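Side-chain contacts in sensor histidine kinase (Pseudomonas syringae pv. tomato, PDB 3CIT), which probably senses signals and relays them by phosphotransfer in a two-component system, the present chain being its GAF domain: residues A42-D47 with S124-E129; Y4-S7 with A12-R15; G106-S111 with N147-E152; Q38-F43 with E132-L137. All blocks are in the same frame, centred on the assembly; numbering follows the deposited sequence. Where two conformers were deposited one is given.

Contact 1: residues A42-D47 with S124-E129; sequences AFVAMD and SAPDGE. With SO4 (sulfate ion), chain J.
Val44 and Pro126 meet where two loops of the GAF domain come together: the turn that leaves helix 29-43 and the run-in to helix 128-156. The turn is a Schellman motif. Ala45, at positive phi (55°), is its C-prime residue, and its N reaches Ala42 O at 3.2 Å while Met46 N reaches back to Cys41 O. Val44, just before the turn residue, and selenomethionine Met46, just after it, both point toward Pro126.

The apolar part rests on the Pro126 ring. Val44 crosses it at about a right angle, with CG1 3.7 Å from Pro126 CB; CG1 stands anti to the carbonyl carbon (chi1 -71°), which leaves CG2 between the backbone N and that carbon. Met46 brings its selenium to 4.3 Å from Pro126 CG. Trp88 of strand 87-90 adds to the same cluster, touching both Met46 and Pro126.

The polar bonds go outside the pair. Pro126 O accepts a hydrogen bond from Arg10 of the second subunit. At the start of the segment Ser124 takes a sulfate, probably from the crystallisation liquor, twice: through OG to O3 at 2.9 Å and through N to O2 at 2.7 Å, the latter nearly straight at 170°.

Contact 2: residues Y4-S7 with A12-R15; sequences YRQS and ARLR
Gln6 and Arg13 sit seven residues apart on one continuous helix, 3-26, two turns along its axis, and with both segments helical throughout the side chains alone make the contact. The Arg13 CB points toward 4-7, whereas the CB of Gln6 points away; Gln6 is brought back by its bend at chi2 (65°), with CG anti to the backbone N. Arg13 stays extended from CG to NE.

The two chains cross at about a right angle, and Arg13 NH1 gives a hydrogen bond to Gln6 OE1 of 2.9 Å. The oxygen lies close to the guanidinium plane, at its edge, but the donor stands above the carbonyl plane of the amide, the two planes being 73° apart. Water 1 closes a small ring: it donates to Gln6 OE1 at 3.0 Å and accepts from Arg13 NH2 at 3.1 Å.

Stronger partners hold the arginine. Its NE forms a salt bridge with Asp130 and NH1 another with Glu129, both on helix 128-156, while Gln6 NE2 bonds to Asp127 of the second subunit. The arrangement is an i to i+7 side-chain pairing along an N-terminal helix, here placed where the first helix of the GAF domain meets its last helix and neighbouring subunits.

Contact 3: residues G106-S111 with N147-E152; sequences GADEGS and NNRLLE
Asp108 and Arg149 face each other across the edge of the GAF domain, where the loop linking strands 98-105 and 111-119 passes close to the C-terminal part of helix 128-156. Just before the helical segment, Glu146 accepts hydrogen bonds from Ala107 N and Asp108 N, which also ties the loop to the helix. At its start, Asn147 is occupied with the fourth subunit, its ND2 bonding to Asn147 OD1 of that copy.

Arg149 carries the contact. Its CG is anti to the backbone N (chi1 180°), and the chain bends at chi3, so that the guanidinium turns toward the loop. NH2 approaches Asp108 OD2 at 3.5 Å, a long salt bridge that meets the guanidinium obliquely; the two planes are 23° apart, although the side chains cross at about a right angle. Water 2 spans the pair, donating to Asp108 OD2 at 3.1 Å and accepting from Arg149 NH1 at 3.2 Å. The other carboxylate oxygen, Asp108 OD1, takes the backbone N of Glu109 at 2.9 Å.

Leu150, next along, sets its CG 4.2 Å above one face of the Arg149 guanidinium, toward its rim. A long ion pair bridged by water, at an exposed arginine, is probably a weak, solvent-softened tie.

Contact 4: residues Q38-F43 with E132-L137; sequences QRACAF and ESLQLL. With SO4 (sulfate ion), chain C.
Arg39 NE gives the shortest polar bond here, 2.8 Å to O2 of a sulfate that probably came from the crystallisation liquor, and beside it Ala40 and Phe43 of the same helix face Leu134. The ion is gripped a second time, Arg39 NH2 reaching O1 at 3.1 Å and 165°, with both oxygens at the edge of the guanidinium. Extended from CG to NE, the arginine carries its head away from 132-137; its NH1 turns instead to Glu23, in a salt bridge, and to Thr20 on helix 3-26.

Between helices 29-43 and 128-156 the contact is apolar. Leu134 does most of the touching through one branch: with CG anti to the carbonyl carbon (chi1 -65°), CD2 is set against Ala40, 3.8 Å from its CB and equally near its CA. The small alanine lets the backbones come close, CA to CA 6.4 Å between Ala40 and Leu134. Phe43 brings CD2 of its ring to 4.3 Å from Leu134 CD2, obliquely to the ring. Leu115 and Leu117 of the central strand 111-119 back Ala40, and Leu117 also touches Leu134.

This is the helical layer of the GAF fold packed on its antiparallel sheet. Buried hydrocarbon thus holds the two helices together, with the arginine's charge turned to the flank.

Contact 4 is the buried one, contact 1 a partly buried continuation of it, and contact 3 lies at the surface, on the opposite side of the chain's centre from contact 1. Contacts 1 and 4 join the same two helices, 29-43 and 128-156, and share Ala42 and Phe43; both are apolar, and Val44 CG1 packs on Leu134 CD1 at 3.6 Å between them. Contact 2, partly buried and within helix 3-26, is polar and water-bridged, yet Arg13 links it to both neighbours, through Glu129 and by packing on Phe43. Contact 3 uses the far part of helix 128-156, its nearest atoms about 8 Å from contact 4. Other subunits reach all four.

Contact 1: residues A42-D47 with S124-E129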
loop_
_atom_site.group_PDB
_atom_site.type_symbol
_atom_site.label_atom_id
_atom_site.label_comp_id
_atom_site.label_asym_id
_atom_site.label_seq_id
_atom_site.Cartn_x
_atom_site.Cartn_y
_atom_site.Cartn_z
ATOM N N ALA A 42 20.409 -3.973 7.957
ATOM C CA ALA A 42 20.897 -5.335 8.051
ATOM C C ALA A 42 19.955 -6.310 7.366
ATOM O O ALA A 42 20.399 -7.251 6.688
ATOM C CB ALA A 42 21.127 -5.757 9.547
ATOM N N PHE A 43 18.660 -6.065 7.534
ATOM C CA PHE A 43 17.617 -6.995 7.084
ATOM C C PHE A 43 17.683 -7.229 5.582
ATOM O O PHE A 43 17.499 -8.337 5.118
ATOM C CB PHE A 43 16.223 -6.525 7.494
ATOM C CG PHE A 43 15.179 -7.605 7.350
ATOM C CD1 PHE A 43 15.170 -8.691 8.213
ATOM C CD2 PHE A 43 14.238 -7.560 6.339
ATOM C CE1 PHE A 43 14.214 -9.726 8.063
ATOM C CE2 PHE A 43 13.283 -8.604 6.209
ATOM C CZ PHE A 43 13.297 -9.659 7.057
ATOM N N VAL A 44 18.007 -6.180 4.838
ATOM C CA VAL A 44 18.076 -6.258 3.375
ATOM C C VAL A 44 19.498 -6.079 2.827
ATOM O O VAL A 44 19.673 -5.856 1.632
ATOM C CB VAL A 44 17.073 -5.277 2.687
ATOM C CG1 VAL A 44 15.605 -5.759 2.868
ATOM C CG2 VAL A 44 17.296 -3.832 3.150
ATOM N N ALA A 45 20.484 -6.192 3.710
ATOM C CA ALA A 45 21.893 -6.146 3.369
ATOM C C ALA A 45 22.217 -4.860 2.590
ATOM O O ALA A 45 22.924 -4.898 1.593
ATOM C CB ALA A 45 22.268 -7.403 2.552
HETATM N N MSE A 46 21.684 -3.735 3.046
HETATM C CA MSE A 46 22.018 -2.431 2.455
HETATM C C MSE A 46 22.949 -1.691 3.416
HETATM O O MSE A 46 22.651 -1.585 4.599
HETATM C CB MSE A 46 20.721 -1.668 2.127
HETATM C CG MSE A 46 19.933 -2.430 1.022
HETATM SE SE MSE A 46 18.318 -1.548 0.375
HETATM C CE MSE A 46 19.048 0.002 -0.559
ATOM N N ASP A 47 24.084 -1.223 2.899
ATOM C CA ASP A 47 25.199 -0.796 3.743
ATOM C C ASP A 47 25.172 0.636 4.241
ATOM O O ASP A 47 26.053 1.010 5.006
ATOM C CB ASP A 47 26.574 -1.159 3.133
ATOM C CG ASP A 47 26.862 -0.504 1.799
ATOM O OD1 ASP A 47 26.048 0.292 1.252
ATOM O OD2 ASP A 47 27.977 -0.764 1.272
ATOM N N SER A 124 19.606 -5.757 -6.908
ATOM C CA SER A 124 18.176 -5.792 -7.276
ATOM C C SER A 124 17.375 -5.287 -6.085
ATOM O O SER A 124 17.801 -5.431 -4.935
ATOM C CB SER A 124 17.750 -7.196 -7.626
ATOM O OG SER A 124 18.395 -7.631 -8.787
ATOM N N ALA A 125 16.223 -4.674 -6.327
ATOM C CA ALA A 125 15.362 -4.307 -5.220
ATOM C C ALA A 125 15.132 -5.534 -4.338
ATOM O O ALA A 125 14.967 -6.641 -4.853
ATOM C CB ALA A 125 13.996 -3.739 -5.729
ATOM N N PRO A 126 15.065 -5.337 -3.010
ATOM C CA PRO A 126 14.715 -6.443 -2.152
ATOM C C PRO A 126 13.359 -7.073 -2.505
ATOM O O PRO A 126 12.486 -6.438 -3.138
ATOM C CB PRO A 126 14.665 -5.798 -0.761
ATOM C CG PRO A 126 15.612 -4.619 -0.854
ATOM C CD PRO A 126 15.426 -4.128 -2.242
ATOM N N ASP A 127 13.186 -8.310 -2.079
ATOM C CA ASP A 127 11.935 -9.001 -2.303
ATOM C C ASP A 127 10.778 -8.143 -1.794
ATOM O O ASP A 127 10.892 -7.478 -0.760
ATOM C CB ASP A 127 11.985 -10.346 -1.589
ATOM C CG ASP A 127 12.998 -11.317 -2.225
ATOM O OD1 ASP A 127 13.594 -11.005 -3.291
ATOM O OD2 ASP A 127 13.178 -12.414 -1.648
ATOM N N GLY A 128 9.665 -8.147 -2.509
ATOM C CA GLY A 128 8.540 -7.302 -2.166
ATOM C C GLY A 128 8.092 -7.425 -0.724
ATOM O O GLY A 128 7.752 -6.419 -0.093
ATOM N N GLU A 129 8.101 -8.633 -0.174
ATOM C CA GLU A 129 7.610 -8.774 1.188
ATOM C C GLU A 129 8.642 -8.344 2.260
ATOM O O GLU A 129 8.273 -8.054 3.404
ATOM C CB GLU A 129 7.096 -10.177 1.431
ATOM C CG GLU A 129 5.853 -10.157 2.203
ATOM C CD GLU A 129 5.247 -11.498 2.318
ATOM O OE1 GLU A 129 5.975 -12.473 2.627
ATOM O OE2 GLU A 129 4.028 -11.549 2.080
HETATM S S SO4 J . 21.771 -8.410 -7.753
HETATM O O1 SO4 J . 23.236 -8.213 -7.753
HETATM O O2 SO4 J . 21.194 -7.948 -6.447
HETATM O O3 SO4 J . 21.245 -7.710 -8.941
HETATM O O4 SO4 J . 21.471 -9.849 -7.938
#

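Contact 2: residues Y4-S7 with A12-R15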
loop_
_atom_site.group_PDB
_atom_site.type_symbol
_atom_site.label_atom_id
_atom_site.label_comp_id
_atom_site.label_asym_id
_atom_site.label_seq_id
_atom_site.Cartn_x
_atom_site.Cartn_y
_atom_site.Cartn_z
ATOM N N TYR A 4 9.439 -24.092 1.639
ATOM C CA TYR A 4 10.231 -24.068 2.865
ATOM C C TYR A 4 10.935 -22.726 3.031
ATOM O O TYR A 4 10.928 -22.152 4.109
ATOM C CB TYR A 4 11.286 -25.177 2.862
ATOM C CG TYR A 4 12.137 -25.200 4.115
ATOM C CD1 TYR A 4 11.665 -25.789 5.286
ATOM C CD2 TYR A 4 13.408 -24.630 4.135
ATOM C CE1 TYR A 4 12.434 -25.815 6.444
ATOM C CE2 TYR A 4 14.187 -24.644 5.293
ATOM C CZ TYR A 4 13.692 -25.240 6.442
ATOM O OH TYR A 4 14.447 -25.274 7.593
ATOM N N ARG A 5 11.566 -22.268 1.955
ATOM C CA ARG A 5 12.325 -21.026 1.983
ATOM C C ARG A 5 11.407 -19.826 2.217
ATOM O O ARG A 5 11.746 -18.932 2.986
ATOM C CB ARG A 5 13.106 -20.846 0.686
ATOM C CG ARG A 5 14.179 -21.893 0.482
ATOM C CD ARG A 5 14.962 -21.660 -0.816
ATOM N NE ARG A 5 15.603 -22.888 -1.298
ATOM C CZ ARG A 5 16.708 -22.924 -2.048
ATOM N NH1 ARG A 5 17.210 -24.098 -2.428
ATOM N NH2 ARG A 5 17.321 -21.798 -2.425
ATOM N N GLN A 6 10.251 -19.812 1.558
ATOM C CA GLN A 6 9.297 -18.725 1.760
ATOM C C GLN A 6 8.778 -18.717 3.210
ATOM O O GLN A 6 8.695 -17.662 3.820
ATOM C CB GLN A 6 8.134 -18.778 0.756
ATOM C CG GLN A 6 7.190 -17.514 0.832
ATOM C CD GLN A 6 7.844 -16.159 0.443
ATOM O OE1 GLN A 6 8.787 -15.653 1.100
ATOM N NE2 GLN A 6 7.320 -15.555 -0.624
ATOM N N SER A 7 8.441 -19.888 3.750
ATOM C CA SER A 7 8.019 -19.987 5.167
ATOM C C SER A 7 9.132 -19.458 6.087
ATOM O O SER A 7 8.882 -18.674 6.975
ATOM C CB SER A 7 7.617 -21.432 5.497
ATOM O OG SER A 7 7.092 -21.611 6.810
ATOM N N ALA A 12 11.413 -14.867 9.421
ATOM C CA ALA A 12 12.410 -13.783 9.620
ATOM C C ALA A 12 11.790 -12.378 9.603
ATOM O O ALA A 12 12.160 -11.495 10.414
ATOM C CB ALA A 12 13.521 -13.874 8.563
ATOM N N ARG A 13 10.830 -12.175 8.697
ATOM C CA ARG A 13 10.058 -10.910 8.619
ATOM C C ARG A 13 9.231 -10.698 9.873
ATOM O O ARG A 13 9.235 -9.606 10.452
ATOM C CB ARG A 13 9.146 -10.915 7.397
ATOM C CG ARG A 13 9.902 -10.880 6.094
ATOM C CD ARG A 13 9.054 -11.252 4.880
ATOM N NE ARG A 13 9.964 -11.402 3.752
ATOM C CZ ARG A 13 9.935 -12.328 2.809
ATOM N NH1 ARG A 13 8.928 -13.164 2.673
ATOM N NH2 ARG A 13 10.900 -12.330 1.908
ATOM N N LEU A 14 8.565 -11.763 10.331
ATOM C CA LEU A 14 7.800 -11.688 11.581
ATOM C C LEU A 14 8.689 -11.411 12.795
ATOM O O LEU A 14 8.333 -10.606 13.650
ATOM C CB LEU A 14 6.966 -12.947 11.780
ATOM C CG LEU A 14 5.783 -13.032 10.790
ATOM C CD1 LEU A 14 5.212 -14.454 10.784
ATOM C CD2 LEU A 14 4.692 -12.068 11.165
ATOM N N ARG A 15 9.837 -12.071 12.878
ATOM C CA ARG A 15 10.769 -11.802 13.978
ATOM C C ARG A 15 11.171 -10.342 13.992
ATOM O O ARG A 15 11.186 -9.719 15.045
ATOM C CB ARG A 15 12.014 -12.676 13.883
ATOM C CG ARG A 15 11.784 -14.122 14.129
ATOM C CD ARG A 15 13.137 -14.836 14.418
ATOM N NE ARG A 15 13.976 -14.972 13.214
ATOM C CZ ARG A 15 13.842 -15.929 12.287
ATOM N NH1 ARG A 15 12.903 -16.866 12.382
ATOM N NH2 ARG A 15 14.677 -15.963 11.257
HETATM O O HOH W 1 10.906 -14.246 -0.489
#

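Contact 3: residues G106-S111 with N147-E152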
loop_
_atom_site.group_PDB
_atom_site.type_symbol
_atom_site.label_atom_id
_atom_site.label_comp_id
_atom_site.label_asym_id
_atom_site.label_seq_id
_atom_site.Cartn_x
_atom_site.Cartn_y
_atom_site.Cartn_z
ATOM N N GLY A 106 2.163 9.060 10.772
ATOM C CA GLY A 106 1.417 8.745 11.975
ATOM C C GLY A 106 -0.041 9.103 11.797
ATOM O O GLY A 106 -0.645 8.918 10.717
ATOM N N ALA A 107 -0.612 9.614 12.885
ATOM C CA ALA A 107 -1.996 9.997 12.942
ATOM C C ALA A 107 -2.197 11.388 12.321
ATOM O O ALA A 107 -3.245 11.658 11.767
ATOM C CB ALA A 107 -2.476 9.976 14.415
ATOM N N ASP A 108 -1.182 12.246 12.398
ATOM C CA ASP A 108 -1.278 13.602 11.873
ATOM C C ASP A 108 -1.302 13.557 10.341
ATOM O O ASP A 108 -0.933 12.551 9.720
ATOM C CB ASP A 108 -0.108 14.436 12.393
ATOM C CG ASP A 108 -0.342 15.960 12.299
ATOM O OD1 ASP A 108 -1.450 16.420 11.934
ATOM O OD2 ASP A 108 0.616 16.681 12.627
ATOM N N GLU A 109 -1.780 14.627 9.721
ATOM C CA GLU A 109 -1.817 14.665 8.264
ATOM C C GLU A 109 -0.411 14.803 7.722
ATOM O O GLU A 109 0.400 15.583 8.234
ATOM C CB GLU A 109 -2.712 15.790 7.725
ATOM C CG GLU A 109 -3.932 15.265 6.974
ATOM C CD GLU A 109 -3.606 14.764 5.577
ATOM O OE1 GLU A 109 -4.073 15.428 4.623
ATOM O OE2 GLU A 109 -2.892 13.727 5.418
ATOM N N GLY A 110 -0.142 14.030 6.681
ATOM C CA GLY A 110 1.107 14.087 5.968
ATOM C C GLY A 110 2.168 13.150 6.517
ATOM O O GLY A 110 2.169 12.820 7.721
ATOM N N SER A 111 3.085 12.749 5.648
ATOM C CA SER A 111 4.300 12.061 6.106
ATOM C C SER A 111 5.207 13.116 6.731
ATOM O O SER A 111 5.375 14.194 6.140
ATOM C CB SER A 111 4.993 11.394 4.925
ATOM O OG SER A 111 6.262 10.858 5.302
ATOM N N ASN A 147 4.047 10.071 18.826
ATOM C CA ASN A 147 3.617 10.105 20.216
ATOM C C ASN A 147 4.544 10.979 21.066
ATOM O O ASN A 147 4.084 11.918 21.722
ATOM C CB ASN A 147 3.516 8.680 20.782
ATOM C CG ASN A 147 2.855 8.645 22.144
ATOM O OD1 ASN A 147 3.545 8.528 23.150
ATOM N ND2 ASN A 147 1.529 8.779 22.186
ATOM N N ASN A 148 5.841 10.692 21.026
ATOM C CA ASN A 148 6.846 11.485 21.763
ATOM C C ASN A 148 6.806 12.973 21.453
ATOM O O ASN A 148 6.815 13.822 22.377
ATOM C CB ASN A 148 8.247 10.950 21.473
ATOM C CG ASN A 148 9.344 11.807 22.088
ATOM O OD1 ASN A 148 10.007 12.596 21.394
ATOM N ND2 ASN A 148 9.535 11.669 23.401
ATOM N N ARG A 149 6.800 13.302 20.164
ATOM C CA ARG A 149 6.689 14.689 19.715
ATOM C C ARG A 149 5.464 15.379 20.310
ATOM O O ARG A 149 5.568 16.488 20.858
ATOM C CB ARG A 149 6.616 14.774 18.191
ATOM C CG ARG A 149 6.499 16.206 17.677
ATOM C CD ARG A 149 6.487 16.271 16.174
ATOM N NE ARG A 149 5.237 15.766 15.595
ATOM C CZ ARG A 149 4.092 16.451 15.561
ATOM N NH1 ARG A 149 4.008 17.678 16.080
ATOM N NH2 ARG A 149 3.021 15.908 14.994
ATOM N N LEU A 150 4.313 14.723 20.215
ATOM C CA LEU A 150 3.047 15.304 20.648
ATOM C C LEU A 150 2.986 15.524 22.160
ATOM O O LEU A 150 2.505 16.558 22.603
ATOM C CB LEU A 150 1.847 14.462 20.186
ATOM C CG LEU A 150 1.603 14.410 18.668
ATOM C CD1 LEU A 150 0.458 13.497 18.317
ATOM C CD2 LEU A 150 1.350 15.831 18.119
ATOM N N LEU A 151 3.452 14.548 22.935
ATOM C CA LEU A 151 3.540 14.678 24.395
ATOM C C LEU A 151 4.497 15.800 24.806
ATOM O O LEU A 151 4.212 16.572 25.731
ATOM C CB LEU A 151 3.998 13.358 25.025
ATOM C CG LEU A 151 2.959 12.229 25.084
ATOM C CD1 LEU A 151 3.608 10.882 25.418
ATOM C CD2 LEU A 151 1.869 12.556 26.086
ATOM N N GLU A 152 5.637 15.886 24.124
ATOM C CA GLU A 152 6.578 17.000 24.334
ATOM C C GLU A 152 5.948 18.353 23.992
ATOM O O GLU A 152 6.147 19.335 24.712
ATOM C CB GLU A 152 7.838 16.818 23.489
ATOM C CG GLU A 152 8.863 15.875 24.078
ATOM C CD GLU A 152 10.157 15.873 23.281
ATOM O OE1 GLU A 152 10.130 15.514 22.080
ATOM O OE2 GLU A 152 11.205 16.230 23.855
HETATM O O HOH W 2 1.243 18.645 14.881
#

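Contact 4: residues Q38-F43 with E132-L137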
loop_
_atom_site.group_PDB
_atom_site.type_symbol
_atom_site.label_atom_id
_atom_site.label_comp_id
_atom_site.label_asym_id
_atom_site.label_seq_id
_atom_site.Cartn_x
_atom_site.Cartn_y
_atom_site.Cartn_z
ATOM N N GLN A 38 19.403 0.578 11.913
ATOM C CA GLN A 38 20.387 -0.488 11.883
ATOM C C GLN A 38 19.767 -1.818 11.481
ATOM O O GLN A 38 20.306 -2.554 10.620
ATOM C CB GLN A 38 21.078 -0.629 13.249
ATOM C CG GLN A 38 21.994 0.556 13.538
ATOM C CD GLN A 38 22.719 0.451 14.871
ATOM O OE1 GLN A 38 22.348 -0.347 15.745
ATOM N NE2 GLN A 38 23.724 1.286 15.046
ATOM N N ARG A 39 18.637 -2.145 12.096
ATOM C CA ARG A 39 17.971 -3.421 11.780
ATOM C C ARG A 39 17.434 -3.481 10.354
ATOM O O ARG A 39 17.504 -4.535 9.712
ATOM C CB ARG A 39 16.853 -3.690 12.779
ATOM C CG ARG A 39 17.429 -4.035 14.127
ATOM C CD ARG A 39 16.426 -4.597 15.047
ATOM N NE ARG A 39 17.001 -4.862 16.347
ATOM C CZ ARG A 39 16.334 -5.435 17.332
ATOM N NH1 ARG A 39 15.073 -5.822 17.150
ATOM N NH2 ARG A 39 16.943 -5.656 18.480
ATOM N N ALA A 40 16.883 -2.360 9.872
ATOM C CA ALA A 40 16.366 -2.270 8.526
ATOM C C ALA A 40 17.501 -2.442 7.517
ATOM O O ALA A 40 17.391 -3.245 6.598
ATOM C CB ALA A 40 15.592 -0.911 8.305
ATOM N N CYS A 41 18.605 -1.718 7.694
ATOM C CA CYS A 41 19.764 -1.898 6.821
ATOM C C CYS A 41 20.264 -3.349 6.795
ATOM O O CYS A 41 20.487 -3.896 5.714
ATOM C CB CYS A 41 20.896 -0.925 7.192
ATOM S SG CYS A 41 20.506 0.789 6.815
ATOM N N ALA A 42 20.409 -3.973 7.957
ATOM C CA ALA A 42 20.897 -5.335 8.051
ATOM C C ALA A 42 19.955 -6.310 7.366
ATOM O O ALA A 42 20.399 -7.251 6.688
ATOM C CB ALA A 42 21.127 -5.757 9.547
ATOM N N PHE A 43 18.660 -6.065 7.534
ATOM C CA PHE A 43 17.617 -6.995 7.084
ATOM C C PHE A 43 17.683 -7.229 5.582
ATOM O O PHE A 43 17.499 -8.337 5.118
ATOM C CB PHE A 43 16.223 -6.525 7.494
ATOM C CG PHE A 43 15.179 -7.605 7.350
ATOM C CD1 PHE A 43 15.170 -8.691 8.213
ATOM C CD2 PHE A 43 14.238 -7.560 6.339
ATOM C CE1 PHE A 43 14.214 -9.726 8.063
ATOM C CE2 PHE A 43 13.283 -8.604 6.209
ATOM C CZ PHE A 43 13.297 -9.659 7.057
ATOM N N GLU A 132 7.690 -4.619 2.100
ATOM C CA GLU A 132 6.479 -4.427 2.878
ATOM C C GLU A 132 6.706 -4.492 4.400
ATOM O O GLU A 132 6.114 -3.731 5.140
ATOM C CB GLU A 132 5.434 -5.481 2.507
ATOM C CG GLU A 132 4.802 -5.335 1.179
ATOM C CD GLU A 132 3.659 -6.376 1.018
ATOM O OE1 GLU A 132 3.936 -7.541 0.835
ATOM O OE2 GLU A 132 2.500 -5.994 1.090
ATOM N N SER A 133 7.562 -5.401 4.846
ATOM C CA SER A 133 7.922 -5.516 6.254
ATOM C C SER A 133 8.674 -4.269 6.723
ATOM O O SER A 133 8.369 -3.727 7.794
ATOM C CB SER A 133 8.732 -6.809 6.479
ATOM O OG SER A 133 7.947 -7.920 6.124
ATOM N N LEU A 134 9.650 -3.801 5.936
ATOM C CA LEU A 134 10.370 -2.568 6.273
ATOM C C LEU A 134 9.441 -1.358 6.296
ATOM O O LEU A 134 9.589 -0.503 7.158
ATOM C CB LEU A 134 11.541 -2.306 5.313
ATOM C CG LEU A 134 12.655 -3.354 5.374
ATOM C CD1 LEU A 134 13.755 -3.072 4.379
ATOM C CD2 LEU A 134 13.246 -3.434 6.786
ATOM N N GLN A 135 8.493 -1.285 5.369
ATOM C CA GLN A 135 7.496 -0.222 5.395
ATOM C C GLN A 135 6.668 -0.253 6.682
ATOM O O GLN A 135 6.422 0.778 7.309
ATOM C CB GLN A 135 6.581 -0.274 4.159
ATOM C CG GLN A 135 5.524 0.861 4.194
ATOM C CD GLN A 135 6.151 2.306 4.219
ATOM O OE1 GLN A 135 6.282 2.986 5.299
ATOM N NE2 GLN A 135 6.551 2.763 3.028
ATOM N N LEU A 136 6.230 -1.434 7.104
ATOM C CA LEU A 136 5.540 -1.521 8.398
ATOM C C LEU A 136 6.453 -1.133 9.572
ATOM O O LEU A 136 6.027 -0.472 10.521
ATOM C CB LEU A 136 4.951 -2.916 8.622
ATOM C CG LEU A 136 4.157 -3.083 9.928
ATOM C CD1 LEU A 136 2.961 -2.094 9.980
ATOM C CD2 LEU A 136 3.672 -4.530 10.073
ATOM N N LEU A 137 7.701 -1.577 9.564
ATOM C CA LEU A 137 8.645 -1.152 10.627
ATOM C C LEU A 137 8.748 0.400 10.710
ATOM O O LEU A 137 8.765 0.990 11.819
ATOM C CB LEU A 137 10.014 -1.738 10.364
ATOM C CG LEU A 137 11.008 -1.688 11.497
ATOM C CD1 LEU A 137 10.379 -2.370 12.720
ATOM C CD2 LEU A 137 12.266 -2.439 11.012
HETATM S S SO4 C . 20.695 -5.611 17.563
HETATM O O1 SO4 C . 20.018 -5.365 18.832
HETATM O O2 SO4 C . 19.788 -5.420 16.439
HETATM O O3 SO4 C . 21.812 -4.681 17.428
HETATM O O4 SO4 C . 21.196 -6.985 17.551
#